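Local coordinates for protein putrescine aminotransferase (Halomonas elongata DSM 2581, PDB 6GWI) that probably transfers an amino group from putrescine or related amines to a carbonyl acceptor, using bound pyridoxal-5'-phosphate as cofactor, at residues G388-K393 / V415-I420; G398-D403 / D444-Q449. One frame throughout, in Å; residues are numbered along the deposited sequence.

Interaction 1 (G388-K393 / V415-I420); sequences GQRFDK and VGDTMI
Arg390 and Asp417 carry this contact, their side chains running past one another in opposite senses. From CB, which leaves the backbone toward 415-420, the arginine chain bends about the CB-CG bond (chi2 -75°) and then extends; the bend swings the guanidinium to the turn, which it meets obliquely. Its CZ comes within 4.2 Å of Asp417 CB. One nitrogen further, NH1 lies 3.3 Å from Asp417 O and 3.6 Å from its CB. NH2 ends 3.9 Å from Thr418 OG1. The charges are not paired directly: Arg390 NH1 and Asp417 OD2 stay 5.0 Å apart, with guanidinium and carboxylate planes inclined by 68°. Both find partners elsewhere, Arg390 in a salt bridge from NH2 to Glu380 and a hydrogen bond from NH1 to Leu381 O, Asp417 through OD1 at the amide of Gly398. Glu380 also binds Thr418 OG1, so one carboxylate positions both. Val415 N donates to Thr418 O at 2.7 Å and Thr418 N to Val415 O at 3.0 Å, closing a type II' turn with Gly416 at positive phi (56°), typical of a beta hairpin with a two-residue loop, here linking strands 413-415 and 418-421 of the antiparallel sheet.

Interaction 2 (G398-D403 / D444-Q449); sequences GNLCRD and DETARQ
The flat amide of Gln449 receives both methyls of Leu400 on one side of its plane: CD2 stands almost squarely above Gln449 CD at 3.7 Å, while CD1 lies 3.8 Å from Gln449 NE2. Two guanidinium groups are occupied within their own helices. That of Arg402 has Asn399 CB over one face and the Asp403 carboxylate at its edge, NE (3.0 Å) and NH2 both gripping Asp403 OD1 in a side-on salt bridge; that of Arg448 has Asp444 O 3.9 Å above its centre. Leu400 is directed at the partner helix by CG lying anti to the backbone N (chi1 178°), which also brings CD2 to 4.2 Å from Thr446 CG2. Beside it, Thr446 OG1 sits 3.3 Å from Cys401 CA, where the CA atoms of these two residues approach most closely; this hydroxyl is hydrogen-bonded to Ala442 O in its own helix. An alanine at Leu400 is likely to open a gap beneath the amide and let the Gln449 side chain turn more freely. The segment axes pass 9.2 Å apart at 136°. Leu450 and Leu443 of helix 429-450 extend the packing against Leu400 and Cys401 respectively, whereas Arg402, whose CB leaves the backbone away from that helix, packs on strand 413-415 and on Lys87 of the second subunit.

From the N terminus the chain passes 388-393, helix segment 398-403, the hairpin at 415-420 and finally 444-449. Interaction 1 closes a loop of 21 intervening residues, 11 of them helical, and interaction 2 one of 40. The loops cross rather than nest: 398-403 falls inside the first and 415-420 inside the second. Their centres lie 11 Å apart, and Met419 joins them by packing, its SD 3.6 Å from Gly398 O and its CE 3.8 Å from Cys401 SG. Between them they tie the loop after strand 376-381, the antiparallel sheet, helix 397-407 and the C-terminal helix 429-450 together, consistent with the small C-terminal domain of class-III aminotransferases.

Interaction 1 (G388-K393 / V415-I420)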
loop_
_atom_site.group_PDB
_atom_site.type_symbol
_atom_site.label_atom_id
_atom_site.label_comp_id
_atom_site.label_asym_id
_atom_site.label_seq_id
_atom_site.Cartn_x
_atom_site.Cartn_y
_atom_site.Cartn_z
ATOM N N GLY B 388 -27.237 31.999 0.869
ATOM C CA GLY B 388 -26.357 30.851 0.885
ATOM C C GLY B 388 -25.929 30.404 2.263
ATOM O O GLY B 388 -25.071 29.520 2.372
ATOM N N GLN B 389 -26.499 30.985 3.319
ATOM C CA GLN B 389 -26.076 30.657 4.674
ATOM C C GLN B 389 -26.241 29.166 4.940
ATOM O O GLN B 389 -27.238 28.552 4.550
ATOM C CB GLN B 389 -26.906 31.457 5.684
ATOM C CG GLN B 389 -26.114 32.439 6.531
ATOM C CD GLN B 389 -25.303 31.758 7.616
ATOM O OE1 GLN B 389 -25.745 30.777 8.216
ATOM N NE2 GLN B 389 -24.108 32.275 7.874
ATOM N N ARG B 390 -25.254 28.589 5.620
ATOM C CA ARG B 390 -25.299 27.185 5.991
ATOM C C ARG B 390 -26.195 26.969 7.204
ATOM O O ARG B 390 -26.370 27.858 8.043
ATOM C CB ARG B 390 -23.895 26.663 6.306
ATOM C CG ARG B 390 -22.911 26.701 5.151
ATOM C CD ARG B 390 -23.206 25.586 4.158
ATOM N NE ARG B 390 -22.063 25.305 3.295
ATOM C CZ ARG B 390 -22.063 24.405 2.318
ATOM N NH1 ARG B 390 -23.150 23.685 2.069
ATOM N NH2 ARG B 390 -20.972 24.221 1.589
ATOM N N PHE B 391 -26.763 25.768 7.290
ATOM C CA PHE B 391 -27.247 25.277 8.572
ATOM C C PHE B 391 -26.100 25.267 9.576
ATOM O O PHE B 391 -24.941 25.026 9.227
ATOM C CB PHE B 391 -27.842 23.875 8.431
ATOM C CG PHE B 391 -29.201 23.851 7.784
ATOM C CD1 PHE B 391 -30.328 24.212 8.507
ATOM C CD2 PHE B 391 -29.356 23.463 6.463
ATOM C CE1 PHE B 391 -31.582 24.191 7.925
ATOM C CE2 PHE B 391 -30.611 23.439 5.875
ATOM C CZ PHE B 391 -31.724 23.805 6.608
ATOM N N ASP B 392 -26.433 25.535 10.837
ATOM C CA ASP B 392 -25.426 25.547 11.891
ATOM C C ASP B 392 -24.673 24.223 11.914
ATOM O O ASP B 392 -25.261 23.152 11.741
ATOM C CB ASP B 392 -26.093 25.810 13.240
ATOM C CG ASP B 392 -27.053 26.987 13.194
ATOM O OD1 ASP B 392 -26.597 28.139 13.339
ATOM O OD2 ASP B 392 -28.262 26.757 12.983
ATOM N N LYS B 393 -23.354 24.303 12.125
ATOM C CA LYS B 393 -22.511 23.113 12.057
ATOM C C LYS B 393 -23.001 22.014 12.993
ATOM O O LYS B 393 -22.969 20.829 12.640
ATOM C CB LYS B 393 -21.062 23.478 12.391
ATOM C CG LYS B 393 -20.054 22.389 12.041
ATOM C CD LYS B 393 -18.626 22.774 12.419
ATOM C CE LYS B 393 -18.097 23.929 11.582
ATOM N NZ LYS B 393 -16.630 24.126 11.770
ATOM N N VAL B 415 -19.640 15.494 2.872
ATOM C CA VAL B 415 -18.420 16.149 3.339
ATOM C C VAL B 415 -18.885 17.464 3.952
ATOM O O VAL B 415 -19.199 18.419 3.231
ATOM C CB VAL B 415 -17.403 16.374 2.218
ATOM C CG1 VAL B 415 -16.155 17.064 2.765
ATOM C CG2 VAL B 415 -17.041 15.045 1.554
ATOM N N GLY B 416 -18.935 17.518 5.276
ATOM C CA GLY B 416 -19.637 18.608 5.931
ATOM C C GLY B 416 -21.073 18.649 5.440
ATOM O O GLY B 416 -21.822 17.670 5.553
ATOM N N ASP B 417 -21.467 19.781 4.856
ATOM C CA ASP B 417 -22.808 19.961 4.314
ATOM C C ASP B 417 -22.832 19.868 2.790
ATOM O O ASP B 417 -23.717 20.439 2.143
ATOM C CB ASP B 417 -23.385 21.298 4.781
ATOM C CG ASP B 417 -23.838 21.268 6.235
ATOM O OD1 ASP B 417 -23.853 20.176 6.842
ATOM O OD2 ASP B 417 -24.178 22.343 6.773
ATOM N N THR B 418 -21.866 19.162 2.208
ATOM C CA THR B 418 -21.824 18.878 0.778
ATOM C C THR B 418 -22.141 17.403 0.561
ATOM O O THR B 418 -21.466 16.535 1.123
ATOM C CB THR B 418 -20.452 19.215 0.190
ATOM O OG1 THR B 418 -20.121 20.576 0.493
ATOM C CG2 THR B 418 -20.442 19.006 -1.322
ATOM N N MET B 419 -23.166 17.123 -0.237
ATOM C CA MET B 419 -23.484 15.758 -0.637
ATOM C C MET B 419 -22.736 15.433 -1.925
ATOM O O MET B 419 -22.562 16.303 -2.780
ATOM C CB MET B 419 -24.990 15.595 -0.845
ATOM C CG MET B 419 -25.849 16.125 0.302
ATOM S SD MET B 419 -25.398 15.483 1.927
ATOM C CE MET B 419 -25.703 13.731 1.714
ATOM N N ILE B 420 -22.271 14.188 -2.052
ATOM C CA ILE B 420 -21.464 13.780 -3.196
ATOM C C ILE B 420 -21.925 12.419 -3.701
ATOM O O ILE B 420 -22.343 11.554 -2.924
ATOM C CB ILE B 420 -19.952 13.741 -2.852
ATOM C CG1 ILE B 420 -19.687 12.758 -1.707
ATOM C CG2 ILE B 420 -19.448 15.136 -2.495
ATOM C CD1 ILE B 420 -18.218 12.531 -1.416
#

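Interaction 2 (G398-D403 / D444-Q449)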
loop_
_atom_site.group_PDB
_atom_site.type_symbol
_atom_site.label_atom_id
_atom_site.label_comp_id
_atom_site.label_asym_id
_atom_site.label_seq_id
_atom_site.Cartn_x
_atom_site.Cartn_y
_atom_site.Cartn_z
ATOM N N GLY B 398 -25.537 17.694 6.583
ATOM C CA GLY B 398 -25.041 16.750 5.595
ATOM C C GLY B 398 -25.085 15.312 6.080
ATOM O O GLY B 398 -25.512 14.412 5.352
ATOM N N ASN B 399 -24.641 15.075 7.317
ATOM C CA ASN B 399 -24.689 13.723 7.867
ATOM C C ASN B 399 -26.124 13.228 7.983
ATOM O O ASN B 399 -26.399 12.042 7.763
ATOM C CB ASN B 399 -24.000 13.680 9.230
ATOM C CG ASN B 399 -22.515 13.957 9.142
ATOM O OD1 ASN B 399 -21.927 13.922 8.059
ATOM N ND2 ASN B 399 -21.895 14.221 10.283
ATOM N N LEU B 400 -27.051 14.114 8.355
ATOM C CA LEU B 400 -28.456 13.728 8.427
ATOM C C LEU B 400 -28.983 13.338 7.054
ATOM O O LEU B 400 -29.644 12.304 6.900
ATOM C CB LEU B 400 -29.288 14.868 9.017
ATOM C CG LEU B 400 -30.794 14.608 9.096
ATOM C CD1 LEU B 400 -31.100 13.362 9.919
ATOM C CD2 LEU B 400 -31.504 15.820 9.684
ATOM N N CYS B 401 -28.710 14.163 6.039
ATOM C CA CYS B 401 -29.108 13.813 4.681
ATOM C C CYS B 401 -28.479 12.495 4.248
ATOM O O CYS B 401 -29.138 11.666 3.612
ATOM C CB CYS B 401 -28.717 14.931 3.715
ATOM S SG CYS B 401 -29.355 14.702 2.044
ATOM N N ARG B 402 -27.203 12.287 4.587
ATOM C CA ARG B 402 -26.516 11.045 4.245
ATOM C C ARG B 402 -27.211 9.835 4.859
ATOM O O ARG B 402 -27.419 8.817 4.189
ATOM C CB ARG B 402 -25.064 11.118 4.717
ATOM C CG ARG B 402 -24.273 9.826 4.578
ATOM C CD ARG B 402 -23.044 9.870 5.467
ATOM N NE ARG B 402 -23.417 9.779 6.875
ATOM C CZ ARG B 402 -22.624 10.114 7.886
ATOM N NH1 ARG B 402 -21.402 10.574 7.651
ATOM N NH2 ARG B 402 -23.059 9.993 9.133
ATOM N N ASP B 403 -27.531 9.908 6.153
ATOM C CA ASP B 403 -28.165 8.776 6.821
ATOM C C ASP B 403 -29.579 8.554 6.298
ATOM O O ASP B 403 -30.037 7.410 6.191
ATOM C CB ASP B 403 -28.176 8.997 8.333
ATOM C CG ASP B 403 -26.780 9.121 8.912
ATOM O OD1 ASP B 403 -25.823 8.655 8.263
ATOM O OD2 ASP B 403 -26.639 9.677 10.018
ATOM N N ASP B 444 -36.124 16.085 1.131
ATOM C CA ASP B 444 -37.398 16.450 1.736
ATOM C C ASP B 444 -37.403 16.132 3.227
ATOM O O ASP B 444 -37.761 16.976 4.056
ATOM C CB ASP B 444 -38.547 15.715 1.041
ATOM C CG ASP B 444 -38.746 16.156 -0.394
ATOM O OD1 ASP B 444 -38.223 17.224 -0.774
ATOM O OD2 ASP B 444 -39.437 15.433 -1.141
ATOM N N GLU B 445 -37.016 14.904 3.586
ATOM C CA GLU B 445 -37.040 14.499 4.987
ATOM C C GLU B 445 -35.995 15.249 5.804
ATOM O O GLU B 445 -36.218 15.525 6.988
ATOM C CB GLU B 445 -36.834 12.986 5.104
ATOM C CG GLU B 445 -38.010 12.167 4.572
ATOM C CD GLU B 445 -37.643 10.734 4.214
ATOM O OE1 GLU B 445 -36.450 10.371 4.296
ATOM O OE2 GLU B 445 -38.559 9.965 3.852
ATOM N N THR B 446 -34.856 15.590 5.194
ATOM C CA THR B 446 -33.854 16.393 5.887
ATOM C C THR B 446 -34.391 17.785 6.196
ATOM O O THR B 446 -34.283 18.269 7.328
ATOM C CB THR B 446 -32.582 16.495 5.041
ATOM O OG1 THR B 446 -32.064 15.184 4.785
ATOM C CG2 THR B 446 -31.525 17.332 5.755
ATOM N N ALA B 447 -34.973 18.448 5.194
ATOM C CA ALA B 447 -35.477 19.800 5.398
ATOM C C ALA B 447 -36.567 19.829 6.461
ATOM O O ALA B 447 -36.595 20.731 7.305
ATOM C CB ALA B 447 -35.997 20.371 4.080
ATOM N N ARG B 448 -37.479 18.852 6.437
ATOM C CA ARG B 448 -38.545 18.829 7.431
ATOM C C ARG B 448 -37.979 18.684 8.841
ATOM O O ARG B 448 -38.398 19.391 9.765
ATOM C CB ARG B 448 -39.551 17.709 7.139
ATOM C CG ARG B 448 -40.675 18.144 6.198
ATOM C CD ARG B 448 -41.766 17.087 6.013
ATOM N NE ARG B 448 -41.333 15.805 5.465
ATOM C CZ ARG B 448 -41.436 15.456 4.184
ATOM N NH1 ARG B 448 -41.943 16.295 3.289
ATOM N NH2 ARG B 448 -41.027 14.256 3.796
ATOM N N GLN B 449 -37.020 17.771 9.026
ATOM C CA GLN B 449 -36.503 17.512 10.364
ATOM C C GLN B 449 -35.750 18.704 10.944
ATOM O O GLN B 449 -35.797 18.928 12.159
ATOM C CB GLN B 449 -35.577 16.296 10.350
ATOM C CG GLN B 449 -34.935 16.023 11.702
ATOM C CD GLN B 449 -34.336 14.638 11.814
ATOM O OE1 GLN B 449 -34.712 13.720 11.084
ATOM N NE2 GLN B 449 -33.389 14.480 12.733
#